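Local atomic coordinates of response regulator (Caulobacter vibrioides, PDB entry 3N0R), a protein that probably regulates the general stress response, with a sigma-like domain that captures an anti-sigma factor under control of a two-component receiver domain. Residues A[26-37]-A[72-81]. The protein carries 1 engineered substitution. Residues are numbered along the deposited sequence; the frame is centred on the assembly and turned at random. Where two conformers were deposited one is given.
Sequences RLAPHLPYIRRY and PRVALYRVFH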
loop_
_atom_site.group_PDB
_atom_site.type_symbol
_atom_site.label_atom_id
_atom_site.label_comp_id
_atom_site.label_asym_id
_atom_site.label_seq_id
_atom_site.Cartn_x
_atom_site.Cartn_y
_atom_site.Cartn_z
ATOM N N ARG A 26 14.171 -13.463 12.333
ATOM C CA ARG A 26 12.784 -13.841 12.079
ATOM C C ARG A 26 11.978 -12.655 11.557
ATOM O O ARG A 26 11.064 -12.831 10.751
ATOM C CB ARG A 26 12.137 -14.455 13.331
ATOM C CG ARG A 26 12.856 -15.724 13.797
ATOM C CD ARG A 26 11.982 -16.648 14.626
ATOM N NE ARG A 26 11.332 -15.981 15.748
ATOM C CZ ARG A 26 11.935 -15.678 16.893
ATOM N NH1 ARG A 26 13.217 -15.959 17.071
ATOM N NH2 ARG A 26 11.248 -15.082 17.859
ATOM N N LEU A 27 12.323 -11.452 12.015
ATOM C CA LEU A 27 11.604 -10.236 11.617
ATOM C C LEU A 27 12.073 -9.622 10.296
ATOM O O LEU A 27 11.264 -9.121 9.519
ATOM C CB LEU A 27 11.747 -9.159 12.690
ATOM C CG LEU A 27 11.183 -9.468 14.068
ATOM C CD1 LEU A 27 11.489 -8.338 15.045
ATOM C CD2 LEU A 27 9.691 -9.707 13.964
ATOM N N ALA A 28 13.382 -9.634 10.064
ATOM C CA ALA A 28 13.989 -8.791 9.030
ATOM C C ALA A 28 13.390 -8.935 7.625
ATOM O O ALA A 28 13.136 -7.928 6.954
ATOM C CB ALA A 28 15.504 -8.986 8.999
ATOM N N PRO A 29 13.169 -10.177 7.161
ATOM C CA PRO A 29 12.678 -10.319 5.786
ATOM C C PRO A 29 11.297 -9.694 5.578
ATOM O O PRO A 29 10.935 -9.402 4.437
ATOM C CB PRO A 29 12.601 -11.837 5.590
ATOM C CG PRO A 29 13.508 -12.413 6.621
ATOM C CD PRO A 29 13.454 -11.479 7.790
ATOM N N HIS A 30 10.544 -9.477 6.653
ATOM C CA HIS A 30 9.162 -9.012 6.548
ATOM C C HIS A 30 9.025 -7.509 6.710
ATOM O O HIS A 30 7.963 -6.947 6.429
ATOM C CB HIS A 30 8.301 -9.764 7.568
ATOM C CG HIS A 30 8.466 -11.243 7.468
ATOM N ND1 HIS A 30 8.151 -11.936 6.322
ATOM C CD2 HIS A 30 8.974 -12.150 8.335
ATOM C CE1 HIS A 30 8.447 -13.213 6.489
ATOM N NE2 HIS A 30 8.948 -13.368 7.701
ATOM N N LEU A 31 10.095 -6.851 7.154
ATOM C CA LEU A 31 10.030 -5.415 7.419
ATOM C C LEU A 31 9.713 -4.546 6.198
ATOM O O LEU A 31 8.864 -3.670 6.292
ATOM C CB LEU A 31 11.274 -4.918 8.157
ATOM C CG LEU A 31 11.362 -5.402 9.611
ATOM C CD1 LEU A 31 12.766 -5.189 10.155
ATOM C CD2 LEU A 31 10.322 -4.755 10.520
ATOM N N PRO A 32 10.348 -4.796 5.043
ATOM C CA PRO A 32 9.998 -3.930 3.905
ATOM C C PRO A 32 8.509 -3.998 3.565
ATOM O O PRO A 32 7.885 -2.982 3.246
ATOM C CB PRO A 32 10.850 -4.492 2.758
ATOM C CG PRO A 32 12.037 -5.120 3.457
ATOM C CD PRO A 32 11.472 -5.702 4.728
ATOM N N TYR A 33 7.931 -5.190 3.653
ATOM C CA TYR A 33 6.546 -5.355 3.242
ATOM C C TYR A 33 5.534 -4.804 4.234
ATOM O O TYR A 33 4.482 -4.291 3.837
ATOM C CB TYR A 33 6.275 -6.801 2.825
ATOM C CG TYR A 33 7.264 -7.190 1.759
ATOM C CD1 TYR A 33 7.153 -6.681 0.476
ATOM C CD2 TYR A 33 8.359 -7.992 2.058
ATOM C CE1 TYR A 33 8.074 -7.010 -0.507
ATOM C CE2 TYR A 33 9.287 -8.320 1.096
ATOM C CZ TYR A 33 9.142 -7.824 -0.188
ATOM O OH TYR A 33 10.067 -8.148 -1.157
ATOM N N ILE A 34 5.856 -4.848 5.524
ATOM C CA ILE A 34 4.984 -4.174 6.476
ATOM C C ILE A 34 5.085 -2.649 6.322
ATOM O O ILE A 34 4.107 -1.957 6.539
ATOM C CB ILE A 34 5.140 -4.654 7.937
ATOM C CG1 ILE A 34 3.943 -4.176 8.765
ATOM C CG2 ILE A 34 6.472 -4.218 8.538
ATOM C CD1 ILE A 34 3.854 -4.808 10.132
ATOM N N ARG A 35 6.236 -2.130 5.880
ATOM C CA ARG A 35 6.283 -0.717 5.484
ATOM C C ARG A 35 5.341 -0.444 4.312
ATOM O O ARG A 35 4.632 0.551 4.321
ATOM C CB ARG A 35 7.705 -0.242 5.158
ATOM C CG ARG A 35 8.656 -0.270 6.349
ATOM C CD ARG A 35 10.034 0.330 6.013
ATOM N NE ARG A 35 10.953 0.050 7.116
ATOM C CZ ARG A 35 11.894 -0.888 7.121
ATOM N NH1 ARG A 35 12.150 -1.615 6.040
ATOM N NH2 ARG A 35 12.601 -1.090 8.225
ATOM N N ARG A 36 5.307 -1.332 3.318
ATOM C CA ARG A 36 4.380 -1.168 2.206
ATOM C C ARG A 36 2.937 -1.081 2.709
ATOM O O ARG A 36 2.167 -0.192 2.319
ATOM C CB ARG A 36 4.529 -2.307 1.196
ATOM C CG ARG A 36 3.522 -2.234 0.054
ATOM C CD ARG A 36 3.709 -3.372 -0.917
ATOM N NE ARG A 36 3.497 -4.659 -0.267
ATOM C CZ ARG A 36 3.946 -5.809 -0.750
ATOM N NH1 ARG A 36 4.632 -5.823 -1.885
ATOM N NH2 ARG A 36 3.719 -6.937 -0.088
ATOM N N TYR A 37 2.574 -2.014 3.581
ATOM C CA TYR A 37 1.244 -2.021 4.183
ATOM C C TYR A 37 0.955 -0.710 4.911
ATOM O O TYR A 37 -0.094 -0.090 4.709
ATOM C CB TYR A 37 1.145 -3.202 5.157
ATOM C CG TYR A 37 -0.114 -3.263 5.998
ATOM C CD1 TYR A 37 -1.353 -3.548 5.431
ATOM C CD2 TYR A 37 -0.057 -3.075 7.371
ATOM C CE1 TYR A 37 -2.493 -3.641 6.208
ATOM C CE2 TYR A 37 -1.199 -3.154 8.158
ATOM C CZ TYR A 37 -2.412 -3.445 7.569
ATOM O OH TYR A 37 -3.554 -3.544 8.321
ATOM N N PRO A 72 6.318 -15.869 12.078
ATOM C CA PRO A 72 6.841 -14.543 12.415
ATOM C C PRO A 72 6.177 -13.417 11.620
ATOM O O PRO A 72 5.971 -12.342 12.181
ATOM C CB PRO A 72 8.330 -14.666 12.075
ATOM C CG PRO A 72 8.630 -16.119 12.289
ATOM C CD PRO A 72 7.395 -16.849 11.834
ATOM N N ARG A 73 5.834 -13.637 10.352
ATOM C CA ARG A 73 5.208 -12.573 9.571
ATOM C C ARG A 73 3.853 -12.186 10.169
ATOM O O ARG A 73 3.582 -11.008 10.403
ATOM C CB ARG A 73 5.056 -12.949 8.092
ATOM C CG ARG A 73 4.697 -11.743 7.228
ATOM C CD ARG A 73 4.190 -12.101 5.833
ATOM N NE ARG A 73 3.975 -10.877 5.064
ATOM C CZ ARG A 73 3.100 -10.737 4.072
ATOM N NH1 ARG A 73 2.334 -11.754 3.700
ATOM N NH2 ARG A 73 2.994 -9.568 3.452
ATOM N N VAL A 74 3.007 -13.177 10.423
ATOM C CA VAL A 74 1.703 -12.907 11.017
ATOM C C VAL A 74 1.878 -12.264 12.401
ATOM O O VAL A 74 1.193 -11.294 12.741
ATOM C CB VAL A 74 0.841 -14.175 11.090
ATOM C CG1 VAL A 74 -0.420 -13.928 11.893
ATOM C CG2 VAL A 74 0.510 -14.660 9.681
ATOM N N ALA A 75 2.792 -12.810 13.200
ATOM C CA ALA A 75 3.032 -12.289 14.544
ATOM C C ALA A 75 3.483 -10.831 14.531
ATOM O O ALA A 75 3.092 -10.049 15.396
ATOM C CB ALA A 75 4.042 -13.149 15.282
ATOM N N LEU A 76 4.320 -10.468 13.564
ATOM C CA LEU A 76 4.793 -9.091 13.443
ATOM C C LEU A 76 3.623 -8.155 13.140
ATOM O O LEU A 76 3.506 -7.087 13.738
ATOM C CB LEU A 76 5.836 -8.996 12.331
ATOM C CG LEU A 76 6.273 -7.585 11.918
ATOM C CD1 LEU A 76 6.841 -6.805 13.092
ATOM C CD2 LEU A 76 7.274 -7.650 10.766
ATOM N N TYR A 77 2.770 -8.539 12.196
ATOM C CA TYR A 77 1.614 -7.704 11.887
ATOM C C TYR A 77 0.667 -7.601 13.083
ATOM O O TYR A 77 0.080 -6.549 13.328
ATOM C CB TYR A 77 0.881 -8.186 10.629
ATOM C CG TYR A 77 1.519 -7.794 9.302
ATOM C CD1 TYR A 77 2.691 -8.402 8.871
ATOM C CD2 TYR A 77 0.920 -6.862 8.451
ATOM C CE1 TYR A 77 3.266 -8.080 7.652
ATOM C CE2 TYR A 77 1.495 -6.537 7.220
ATOM C CZ TYR A 77 2.665 -7.160 6.826
ATOM O OH TYR A 77 3.244 -6.859 5.604
ATOM N N ARG A 78 0.502 -8.693 13.831
ATOM C CA ARG A 78 -0.325 -8.645 15.027
ATOM C C ARG A 78 0.211 -7.619 16.033
ATOM O O ARG A 78 -0.551 -6.841 16.603
ATOM C CB ARG A 78 -0.418 -10.038 15.647
ATOM C CG ARG A 78 -1.247 -10.110 16.903
ATOM C CD ARG A 78 -1.363 -11.555 17.384
ATOM N NE ARG A 78 -2.178 -11.662 18.589
ATOM C CZ ARG A 78 -2.353 -12.781 19.283
ATOM N NH1 ARG A 78 -1.766 -13.906 18.894
ATOM N NH2 ARG A 78 -3.117 -12.777 20.366
ATOM N N VAL A 79 1.524 -7.613 16.248
ATOM C CA VAL A 79 2.145 -6.630 17.132
ATOM C C VAL A 79 1.904 -5.206 16.618
ATOM O O VAL A 79 1.548 -4.310 17.384
ATOM C CB VAL A 79 3.650 -6.928 17.304
ATOM C CG1 VAL A 79 4.388 -5.714 17.843
ATOM C CG2 VAL A 79 3.825 -8.143 18.221
ATOM N N PHE A 80 2.095 -5.001 15.316
ATOM C CA PHE A 80 1.848 -3.695 14.714
ATOM C C PHE A 80 0.413 -3.231 14.997
ATOM O O PHE A 80 0.178 -2.084 15.363
ATOM C CB PHE A 80 2.094 -3.783 13.208
ATOM C CG PHE A 80 1.928 -2.474 12.484
ATOM C CD1 PHE A 80 0.674 -2.064 12.048
ATOM C CD2 PHE A 80 3.019 -1.645 12.247
ATOM C CE1 PHE A 80 0.513 -0.865 11.380
ATOM C CE2 PHE A 80 2.868 -0.445 11.565
ATOM C CZ PHE A 80 1.620 -0.043 11.147
ATOM N N HIS A 81 -0.544 -4.146 14.851
ATOM C CA HIS A 81 -1.942 -3.824 15.115
ATOM C C HIS A 81 -2.235 -3.542 16.586
ATOM O O HIS A 81 -3.056 -2.683 16.902
ATOM C CB HIS A 81 -2.838 -4.937 14.583
ATOM C CG HIS A 81 -3.152 -4.796 13.132
ATOM N ND1 HIS A 81 -4.435 -4.562 12.691
ATOM C CD2 HIS A 81 -2.366 -4.811 12.028
ATOM C CE1 HIS A 81 -4.433 -4.444 11.376
ATOM N NE2 HIS A 81 -3.191 -4.571 10.945
HETATM O O HOH W 1 5.821 -8.607 5.555
#
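Ile34 runs across one face of the Tyr77 ring. Its CD1 stands over the ring centre, 3.8 Å from the Tyr77 ring centroid, a CH-pi contact. Ile34 CG1 stands anti to the backbone N (chi1 -165°), and the extended chain carries Ile34 CD1 to 3.7 Å from Phe80 CB. Leu76 packs beside Ile34: its CD1 meets Leu27 CD2, and its CD2 meets His30 CB and Leu31 CD2. Nearer the start of helix 72-84, a second CH-pi contact forms: Arg73 CB stands over the centre of the His30 ring, 3.7 Å from its centroid. At the other end, Tyr37 leans on Tyr77 with ring planes at 55°. Tyr37 OH meets the edge of the His81 ring and hydrogen-bonds His81 NE2 at 2.8 Å; either could be the donor. One water binds three groups: it donates to His30 O (2.8 Å) and Tyr77 OH, and accepts from Arg73 NE (3.0 Å). Glu126 takes salt bridges from Arg36 and Arg73 and a hydrogen bond from Tyr77. The segments 31-37 and 72-81 cross at -42° in the sigma2 domain of PhyR. An apolar core is thus flanked by polar links, and the Glu126 carboxylate probably offsets the two nearby arginine charges.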